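Local coordinates for protein PfVFT1 (Plasmodium falciparum, PDB 5JKQ) that probably binds a small solute in the cleft between its two lobes, as related Venus flytrap and solute-binding proteins do, at residues 9-12 and 13-16; 135-138 and 139-143; 150-153 and 154-157. The protein carries 3 engineered substitutions. All coordinates share one frame; numbering follows the deposited sequence.

Interaction 1: residues 9-12 and 13-16; sequences VNNK and AKRL. Engineered in segment 13-16: Ala13 (natural residue Ser).
Asn11, just ahead of helix 14-29, receives Ala13 N on its side-chain oxygen and Lys14 N on its main-chain oxygen. The shorter of its two hydrogen bonds comes from the side chain: Ala13 N donates to Asn11 OD1 over 2.9 Å, arriving above the plane of the amide, 36° out of it. With Asn11 CG anti to the backbone N (chi1 -171°), the amide swings toward the carbonyl side of its own residue and follows the chain into the turn. A weak main-chain bond, Lys14 N to Asn11 O at 3.3 Å, closes a type I beta turn from Asn11 to Lys14.

Van der Waals contact is slight. The Lys14 side chain crosses that of Asn11 at about a right angle, its CB lying 3.9 Å from Asn11 CG, before its amino end turns off to a salt bridge with Asp18. Ala13, an engineered residue in place of the natural serine, sits at the N-cap position; its methyl group packs on Phe280.

Water supplies a further link, donating to Lys12 O at 2.9 Å and weakly accepting from Leu16 N at 3.0 Å. On the helix itself, Arg15 forms a salt bridge with Asp67. An Asx turn at Asn11, nested in a type I beta turn, thus leads the N-terminal arm into the first turn of helix 14-29.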
ATOM      1  N   VAL A   9       4.682 -24.093  11.251  1.00 21.29           N
ATOM      2  CA  VAL A   9       5.372 -23.951   9.975  1.00 21.52           C
ATOM      3  C   VAL A   9       6.707 -23.242  10.169  1.00 23.48           C
ATOM      4  O   VAL A   9       6.824 -22.327  10.986  1.00 22.47           O
ATOM      5  CB  VAL A   9       4.506 -23.164   8.954  1.00 33.65           C
ATOM      6  CG1 VAL A   9       5.323 -22.725   7.731  1.00 34.09           C
ATOM      7  CG2 VAL A   9       3.318 -24.003   8.520  1.00 40.38           C
ATOM      8  N   ASN A  10       7.713 -23.676   9.416  1.00 22.63           N
ATOM      9  CA  ASN A  10       8.991 -22.982   9.377  1.00 20.36           C
ATOM     10  C   ASN A  10       8.895 -21.757   8.472  1.00 24.38           C
ATOM     11  O   ASN A  10       9.154 -21.837   7.273  1.00 23.81           O
ATOM     12  CB  ASN A  10      10.100 -23.919   8.892  1.00 18.24           C
ATOM     13  CG  ASN A  10      11.460 -23.241   8.834  1.00 17.99           C
ATOM     14  OD1 ASN A  10      11.635 -22.125   9.320  1.00 23.66           O
ATOM     15  ND2 ASN A  10      12.433 -23.922   8.241  1.00 24.95           N
ATOM     16  N   ASN A  11       8.502 -20.629   9.054  1.00 21.25           N
ATOM     17  CA  ASN A  11       8.464 -19.366   8.331  1.00 22.60           C
ATOM     18  C   ASN A  11       9.870 -18.785   8.237  1.00 14.56           C
ATOM     19  O   ASN A  11      10.387 -18.229   9.206  1.00 19.29           O
ATOM     20  CB  ASN A  11       7.518 -18.378   9.020  1.00 25.05           C
ATOM     21  CG  ASN A  11       7.271 -17.124   8.198  1.00 24.52           C
ATOM     22  OD1 ASN A  11       7.971 -16.854   7.223  1.00 27.58           O
ATOM     23  ND2 ASN A  11       6.273 -16.347   8.597  1.00 24.93           N
ATOM     24  N   LYS A  12      10.489 -18.927   7.070  1.00 20.58           N
ATOM     25  CA  LYS A  12      11.856 -18.460   6.868  1.00 16.95           C
ATOM     26  C   LYS A  12      11.928 -16.939   6.721  1.00 17.58           C
ATOM     27  O   LYS A  12      13.016 -16.368   6.661  1.00 20.66           O
ATOM     28  CB  LYS A  12      12.468 -19.130   5.635  1.00 18.15           C
ATOM     29  CG  LYS A  12      12.624 -20.645   5.752  1.00 18.74           C
ATOM     30  CD  LYS A  12      13.696 -21.163   4.801  1.00 25.82           C
ATOM     31  CE  LYS A  12      13.855 -22.674   4.889  1.00 34.38           C
ATOM     32  NZ  LYS A  12      12.658 -23.399   4.378  1.00 38.91           N
ATOM     33  N   ALA A  13      10.766 -16.292   6.668  1.00 14.93           N
ATOM     34  CA  ALA A  13      10.691 -14.842   6.517  1.00 20.91           C
ATOM     35  C   ALA A  13      10.208 -14.160   7.796  1.00 24.22           C
ATOM     36  O   ALA A  13       9.996 -12.947   7.811  1.00 17.84           O
ATOM     37  CB  ALA A  13       9.771 -14.487   5.359  1.00 17.80           C
ATOM     38  N   LYS A  14      10.040 -14.930   8.868  1.00 19.81           N
ATOM     39  CA  LYS A  14       9.463 -14.392  10.096  1.00 17.47           C
ATOM     40  C   LYS A  14      10.322 -13.280  10.687  1.00 17.59           C
ATOM     41  O   LYS A  14       9.826 -12.191  10.978  1.00 14.95           O
ATOM     42  CB  LYS A  14       9.273 -15.495  11.136  1.00 20.61           C
ATOM     43  CG  LYS A  14       8.342 -15.094  12.276  1.00 24.77           C
ATOM     44  CD  LYS A  14       8.883 -15.542  13.618  1.00 24.75           C
ATOM     45  CE  LYS A  14       7.967 -15.156  14.765  1.00 26.69           C
ATOM     46  NZ  LYS A  14       7.818 -13.679  14.905  1.00 23.01           N
ATOM     47  N   ARG A  15      11.609 -13.555  10.867  1.00 13.50           N
ATOM     48  CA  ARG A  15      12.519 -12.574  11.443  1.00 21.48           C
ATOM     49  C   ARG A  15      12.714 -11.389  10.497  1.00 14.29           C
ATOM     50  O   ARG A  15      12.901 -10.257  10.942  1.00 16.80           O
ATOM     51  CB  ARG A  15      13.863 -13.225  11.771  1.00 19.65           C
ATOM     52  CG  ARG A  15      14.782 -12.359  12.613  1.00 20.13           C
ATOM     53  CD  ARG A  15      15.868 -13.199  13.263  1.00 22.31           C
ATOM     54  NE  ARG A  15      16.693 -13.896  12.273  1.00 19.36           N
ATOM     55  CZ  ARG A  15      18.006 -13.735  12.116  1.00 18.64           C
ATOM     56  NH1 ARG A  15      18.695 -12.896  12.885  1.00 20.14           N
ATOM     57  NH2 ARG A  15      18.641 -14.428  11.181  1.00 20.51           N
ATOM     58  N   LEU A  16      12.665 -11.656   9.196  1.00 12.79           N
ATOM     59  CA  LEU A  16      12.745 -10.598   8.194  1.00 15.30           C
ATOM     60  C   LEU A  16      11.557  -9.647   8.330  1.00 14.71           C
ATOM     61  O   LEU A  16      11.713  -8.431   8.242  1.00 16.98           O
ATOM     62  CB  LEU A  16      12.797 -11.197   6.784  1.00 16.42           C
ATOM     63  CG  LEU A  16      12.572 -10.252   5.598  1.00 20.74           C
ATOM     64  CD1 LEU A  16      13.629  -9.153   5.556  1.00 18.52           C
ATOM     65  CD2 LEU A  16      12.556 -11.038   4.292  1.00 17.04           C
TER
HETATM   66  O   HOH W   1      13.998 -14.164   8.186  1.00 16.38           O

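Interaction 2: residues 135-138 and 139-143; sequences VFVA and LNDKD
Val137 and Asp141, one helical turn apart, lie side by side and point the same way at the C-terminal end of helix 135-140. With CG1 anti to the backbone N (chi1 154°), that methyl group faces the carboxylate, and Val137 CG1 lies 3.4 Å from Asp141 OD2. The carboxylate leans back over the helix end, and the 3.2 Å between Asp141 OD2 and Val137 O, two acceptors, probably costs some electrostatic energy. Asp141 N, meanwhile, gives only weak bonds to Val137 O and Ala138 O.

The helix stops in a Schellman motif. Lys142 takes a positive phi of 63°, and two bonds run back into the last turn: Lys142 N to Leu139 O at 3.1 Å and Asp143 N to Ala138 O at 2.9 Å. This reversal turns Asp143 back on Ala138, so that its CB stands 4.0 Å from the Ala138 methyl carbon CB and its OD2 is 3.7 Å from Ala138 CA. Both residues also touch Tyr132 of strand 126-132. One turn earlier, regular helical bonds run from Leu139 N to Val135 O and from Asn140 N to Phe136 O. On the buried side Phe136 meets Tyr279 edge-to-face, and both Phe136 and Leu139 pack on Leu168.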
ATOM      1  N   VAL A 135       5.143  -9.996  -9.796  1.00 26.42           N
ATOM      2  CA  VAL A 135       6.117  -9.986  -8.713  1.00 29.63           C
ATOM      3  C   VAL A 135       5.834 -11.113  -7.724  1.00 32.51           C
ATOM      4  O   VAL A 135       6.756 -11.656  -7.114  1.00 32.74           O
ATOM      5  CB  VAL A 135       6.117  -8.632  -7.968  1.00 33.62           C
ATOM      6  CG1 VAL A 135       7.211  -8.592  -6.909  1.00 29.88           C
ATOM      7  CG2 VAL A 135       6.305  -7.488  -8.951  1.00 32.22           C
ATOM      8  N   PHE A 136       4.563 -11.473  -7.575  1.00 26.08           N
ATOM      9  CA  PHE A 136       4.173 -12.499  -6.614  1.00 29.56           C
ATOM     10  C   PHE A 136       4.663 -13.887  -7.032  1.00 31.94           C
ATOM     11  O   PHE A 136       4.863 -14.760  -6.186  1.00 28.95           O
ATOM     12  CB  PHE A 136       2.652 -12.507  -6.433  1.00 31.68           C
ATOM     13  CG  PHE A 136       2.106 -11.231  -5.852  1.00 34.28           C
ATOM     14  CD1 PHE A 136       2.504 -10.800  -4.598  1.00 27.30           C
ATOM     15  CD2 PHE A 136       1.192 -10.467  -6.559  1.00 34.79           C
ATOM     16  CE1 PHE A 136       2.006  -9.628  -4.061  1.00 27.64           C
ATOM     17  CE2 PHE A 136       0.689  -9.294  -6.025  1.00 28.99           C
ATOM     18  CZ  PHE A 136       1.096  -8.875  -4.775  1.00 29.39           C
ATOM     19  N   VAL A 137       4.855 -14.088  -8.332  1.00 29.10           N
ATOM     20  CA  VAL A 137       5.418 -15.335  -8.839  1.00 35.38           C
ATOM     21  C   VAL A 137       6.900 -15.398  -8.483  1.00 33.11           C
ATOM     22  O   VAL A 137       7.388 -16.415  -7.989  1.00 27.88           O
ATOM     23  CB  VAL A 137       5.221 -15.465 -10.373  1.00 36.31           C
ATOM     24  CG1 VAL A 137       6.292 -16.353 -11.016  1.00 30.30           C
ATOM     25  CG2 VAL A 137       3.835 -16.007 -10.677  1.00 34.25           C
ATOM     26  N   ALA A 138       7.605 -14.299  -8.732  1.00 23.53           N
ATOM     27  CA  ALA A 138       9.024 -14.206  -8.418  1.00 26.85           C
ATOM     28  C   ALA A 138       9.253 -14.396  -6.925  1.00 30.65           C
ATOM     29  O   ALA A 138      10.249 -14.991  -6.508  1.00 27.57           O
ATOM     30  CB  ALA A 138       9.581 -12.869  -8.875  1.00 22.48           C
ATOM     31  N   LEU A 139       8.317 -13.896  -6.124  1.00 26.78           N
ATOM     32  CA  LEU A 139       8.408 -14.013  -4.676  1.00 28.17           C
ATOM     33  C   LEU A 139       8.261 -15.467  -4.242  1.00 25.88           C
ATOM     34  O   LEU A 139       9.042 -15.963  -3.430  1.00 34.09           O
ATOM     35  CB  LEU A 139       7.340 -13.151  -4.002  1.00 28.31           C
ATOM     36  CG  LEU A 139       7.380 -13.102  -2.473  1.00 25.36           C
ATOM     37  CD1 LEU A 139       8.681 -12.484  -1.978  1.00 21.21           C
ATOM     38  CD2 LEU A 139       6.187 -12.331  -1.940  1.00 29.30           C
ATOM     39  N   ASN A 140       7.256 -16.146  -4.788  1.00 27.76           N
ATOM     40  CA  ASN A 140       7.015 -17.549  -4.465  1.00 29.22           C
ATOM     41  C   ASN A 140       8.104 -18.454  -5.036  1.00 25.27           C
ATOM     42  O   ASN A 140       8.241 -19.604  -4.619  1.00 32.41           O
ATOM     43  CB  ASN A 140       5.645 -17.989  -4.989  1.00 30.48           C
ATOM     44  CG  ASN A 140       5.230 -19.355  -4.466  1.00 23.81           C
ATOM     45  OD1 ASN A 140       5.420 -19.670  -3.293  1.00 24.79           O
ATOM     46  ND2 ASN A 140       4.663 -20.175  -5.341  1.00 26.13           N
ATOM     47  N   ASP A 141       8.872 -17.932  -5.990  1.00 22.81           N
ATOM     48  CA  ASP A 141       9.970 -18.681  -6.602  1.00 28.55           C
ATOM     49  C   ASP A 141      11.321 -18.297  -5.999  1.00 32.26           C
ATOM     50  O   ASP A 141      12.365 -18.764  -6.455  1.00 30.18           O
ATOM     51  CB  ASP A 141       9.993 -18.455  -8.118  1.00 26.75           C
ATOM     52  CG  ASP A 141       8.817 -19.105  -8.828  1.00 32.03           C
ATOM     53  OD1 ASP A 141       8.206 -20.032  -8.256  1.00 30.97           O
ATOM     54  OD2 ASP A 141       8.507 -18.690  -9.965  1.00 37.99           O
ATOM     55  N   LYS A 142      11.293 -17.444  -4.979  1.00 31.99           N
ATOM     56  CA  LYS A 142      12.498 -17.038  -4.255  1.00 32.14           C
ATOM     57  C   LYS A 142      13.502 -16.294  -5.136  1.00 25.42           C
ATOM     58  O   LYS A 142      14.706 -16.332  -4.879  1.00 32.99           O
ATOM     59  CB  LYS A 142      13.184 -18.257  -3.625  1.00 34.16           C
ATOM     60  CG  LYS A 142      12.261 -19.145  -2.808  1.00 34.03           C
ATOM     61  CD  LYS A 142      13.047 -20.008  -1.825  1.00 40.47           C
ATOM     62  CE  LYS A 142      13.961 -21.002  -2.532  1.00 37.70           C
ATOM     63  NZ  LYS A 142      14.921 -21.641  -1.587  1.00 50.10           N
ATOM     64  N   ASP A 143      13.011 -15.625  -6.173  1.00 22.15           N
ATOM     65  CA  ASP A 143      13.848 -14.722  -6.958  1.00 23.32           C
ATOM     66  C   ASP A 143      14.086 -13.431  -6.179  1.00 25.52           C
ATOM     67  O   ASP A 143      15.052 -12.709  -6.428  1.00 24.53           O
ATOM     68  CB  ASP A 143      13.202 -14.410  -8.309  1.00 32.56           C
ATOM     69  CG  ASP A 143      13.115 -15.626  -9.209  1.00 36.26           C
ATOM     70  OD1 ASP A 143      14.092 -16.404  -9.259  1.00 31.48           O
ATOM     71  OD2 ASP A 143      12.067 -15.807  -9.866  1.00 40.32           O
TER

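Interaction 3: residues 150-153 and 154-157; sequences YFLS and NSRL
The chain folds through a type I beta turn from Leu152 to Ser155, whose closing bond, Ser155 N to Leu152 O, is long and weak at 3.4 Å. The Ser155 hydroxyl reinforces it, donating to the same oxygen: Ser155 OG lies 2.6 Å from Leu152 O. The approach is strongly bent, with a C=O...donor angle of 116° and the hydroxyl tilted 33° from the carbonyl plane. Because Ser155 OG stands beside its own backbone N and anti to the carbonyl carbon (chi1 -59°), hydroxyl and N-H face the same acceptor. With a further hydrogen bond from Tyr279 OH, three donors converge on Leu152 O, Ser155 N being the weak one.

The hydroxyl oxygen of Ser155 also brushes the leucine, OG coming 3.4 Å from Leu152 CB. Beyond this, the Leu152 side chain packs on Thr274 and His276. Just before the turn, Tyr150 lays the rim of its ring over the centre of the Phe151 ring, Tyr150 CE1 lying 3.7 Å above that plane. Main-chain bonds of Phe151 with Ser277 and of Ser153 with Gly275 tie the segment to strand 265-281. The arrangement, centred about 7 Å from the centre of the chain, is a type I turn with an added serine side-chain bond, set alongside a long strand, 265-281, that appears to run between the two lobes of this Venus flytrap fold.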
ATOM      1  N   TYR A 150       4.680  -0.555  -1.885  1.00 16.69           N
ATOM      2  CA  TYR A 150       3.550   0.185  -2.446  1.00 18.21           C
ATOM      3  C   TYR A 150       2.360  -0.711  -2.768  1.00 16.77           C
ATOM      4  O   TYR A 150       1.247  -0.219  -2.946  1.00 14.41           O
ATOM      5  CB  TYR A 150       3.971   0.966  -3.704  1.00 21.87           C
ATOM      6  CG  TYR A 150       4.407   0.146  -4.905  1.00 20.96           C
ATOM      7  CD1 TYR A 150       3.506  -0.649  -5.605  1.00 24.01           C
ATOM      8  CD2 TYR A 150       5.715   0.211  -5.370  1.00 19.94           C
ATOM      9  CE1 TYR A 150       3.904  -1.381  -6.708  1.00 19.59           C
ATOM     10  CE2 TYR A 150       6.120  -0.514  -6.473  1.00 23.89           C
ATOM     11  CZ  TYR A 150       5.212  -1.307  -7.138  1.00 26.32           C
ATOM     12  OH  TYR A 150       5.609  -2.031  -8.238  1.00 30.37           O
ATOM     13  N   PHE A 151       2.592  -2.017  -2.836  1.00 19.83           N
ATOM     14  CA  PHE A 151       1.540  -2.958  -3.208  1.00 17.29           C
ATOM     15  C   PHE A 151       0.342  -2.860  -2.276  1.00 23.30           C
ATOM     16  O   PHE A 151       0.494  -2.679  -1.069  1.00 29.80           O
ATOM     17  CB  PHE A 151       2.082  -4.386  -3.218  1.00 14.50           C
ATOM     18  CG  PHE A 151       2.950  -4.686  -4.401  1.00 22.99           C
ATOM     19  CD1 PHE A 151       2.390  -5.113  -5.593  1.00 18.45           C
ATOM     20  CD2 PHE A 151       4.322  -4.526  -4.330  1.00 17.81           C
ATOM     21  CE1 PHE A 151       3.184  -5.382  -6.687  1.00 23.13           C
ATOM     22  CE2 PHE A 151       5.120  -4.792  -5.421  1.00 20.52           C
ATOM     23  CZ  PHE A 151       4.551  -5.220  -6.601  1.00 22.79           C
ATOM     24  N   LEU A 152      -0.851  -2.970  -2.852  1.00 18.74           N
ATOM     25  CA  LEU A 152      -2.086  -2.872  -2.085  1.00 24.04           C
ATOM     26  C   LEU A 152      -2.198  -3.998  -1.066  1.00 28.87           C
ATOM     27  O   LEU A 152      -1.725  -5.112  -1.297  1.00 33.77           O
ATOM     28  CB  LEU A 152      -3.298  -2.895  -3.019  1.00 21.47           C
ATOM     29  CG  LEU A 152      -3.360  -1.799  -4.085  1.00 22.05           C
ATOM     30  CD1 LEU A 152      -4.610  -1.965  -4.930  1.00 24.92           C
ATOM     31  CD2 LEU A 152      -3.320  -0.413  -3.458  1.00 26.91           C
ATOM     32  N   SER A 153      -2.834  -3.697   0.060  1.00 35.62           N
ATOM     33  CA  SER A 153      -3.060  -4.683   1.107  1.00 29.45           C
ATOM     34  C   SER A 153      -4.139  -5.684   0.699  1.00 27.16           C
ATOM     35  O   SER A 153      -4.316  -6.713   1.351  1.00 35.20           O
ATOM     36  CB  SER A 153      -3.455  -3.985   2.411  1.00 33.02           C
ATOM     37  OG  SER A 153      -2.426  -3.113   2.850  1.00 23.71           O
ATOM     38  N   ASN A 154      -4.848  -5.376  -0.384  1.00 36.71           N
ATOM     39  CA  ASN A 154      -5.942  -6.210  -0.870  1.00 35.24           C
ATOM     40  C   ASN A 154      -5.592  -6.875  -2.204  1.00 38.55           C
ATOM     41  O   ASN A 154      -6.476  -7.268  -2.966  1.00 42.61           O
ATOM     42  CB  ASN A 154      -7.211  -5.362  -1.014  1.00 29.23           C
ATOM     43  CG  ASN A 154      -8.476  -6.199  -1.110  1.00 43.40           C
ATOM     44  OD1 ASN A 154      -8.502  -7.362  -0.706  1.00 48.60           O
ATOM     45  ND2 ASN A 154      -9.536  -5.603  -1.646  1.00 46.40           N
ATOM     46  N   SER A 155      -4.296  -7.012  -2.476  1.00 38.34           N
ATOM     47  CA  SER A 155      -3.829  -7.516  -3.767  1.00 36.18           C
ATOM     48  C   SER A 155      -4.174  -8.984  -3.983  1.00 33.07           C
ATOM     49  O   SER A 155      -4.184  -9.777  -3.043  1.00 33.53           O
ATOM     50  CB  SER A 155      -2.315  -7.332  -3.897  1.00 30.88           C
ATOM     51  OG  SER A 155      -1.949  -5.968  -3.790  1.00 36.85           O
ATOM     52  N   ARG A 156      -4.454  -9.330  -5.237  1.00 41.47           N
ATOM     53  CA  ARG A 156      -4.653 -10.719  -5.636  1.00 38.83           C
ATOM     54  C   ARG A 156      -3.327 -11.466  -5.640  1.00 42.75           C
ATOM     55  O   ARG A 156      -2.490 -11.249  -6.520  1.00 38.31           O
ATOM     56  CB  ARG A 156      -5.287 -10.799  -7.028  1.00 43.99           C
ATOM     57  CG  ARG A 156      -6.747 -10.380  -7.097  1.00 50.87           C
ATOM     58  CD  ARG A 156      -7.206 -10.179  -8.542  1.00 52.01           C
ATOM     59  NE  ARG A 156      -6.794  -8.881  -9.081  1.00 57.20           N
ATOM     60  CZ  ARG A 156      -5.679  -8.657  -9.777  1.00 54.20           C
ATOM     61  NH1 ARG A 156      -4.827  -9.640 -10.045  1.00 47.25           N
ATOM     62  NH2 ARG A 156      -5.414  -7.432 -10.212  1.00 54.73           N
ATOM     63  N   LEU A 157      -3.138 -12.343  -4.660  1.00 40.37           N
ATOM     64  CA  LEU A 157      -1.924 -13.147  -4.580  1.00 44.41           C
ATOM     65  C   LEU A 157      -2.049 -14.370  -5.482  1.00 41.11           C
ATOM     66  O   LEU A 157      -2.314 -15.478  -5.011  1.00 38.31           O
ATOM     67  CB  LEU A 157      -1.650 -13.566  -3.133  1.00 39.69           C
ATOM     68  CG  LEU A 157      -1.582 -12.408  -2.131  1.00 40.71           C
ATOM     69  CD1 LEU A 157      -1.250 -12.917  -0.734  1.00 23.89           C
ATOM     70  CD2 LEU A 157      -0.572 -11.359  -2.579  1.00 33.74           C
TER

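How the interactions relate
Interactions 2 and 3 pack directly on each other, with centres about 14 Å apart: Phe136 CE1 lies 3.4 Å from Leu157 CD2, and Val135 CG2 lies 3.7 Å from Phe151 CZ. The buried side of helix 135-140 thus rests on the loop containing 150-157. Interaction 1 stands apart, its nearest atoms about 7 Å from interaction 2 and about 12 Å from interaction 3. Strand 265-281 is common to all three, through Phe280 beside 13-16, Tyr279 beside both other contacts and His276 beside 150-153. A sulfate ion, probably from the crystallisation liquor, lies about 6 Å from the Val137 side chain of interaction 2.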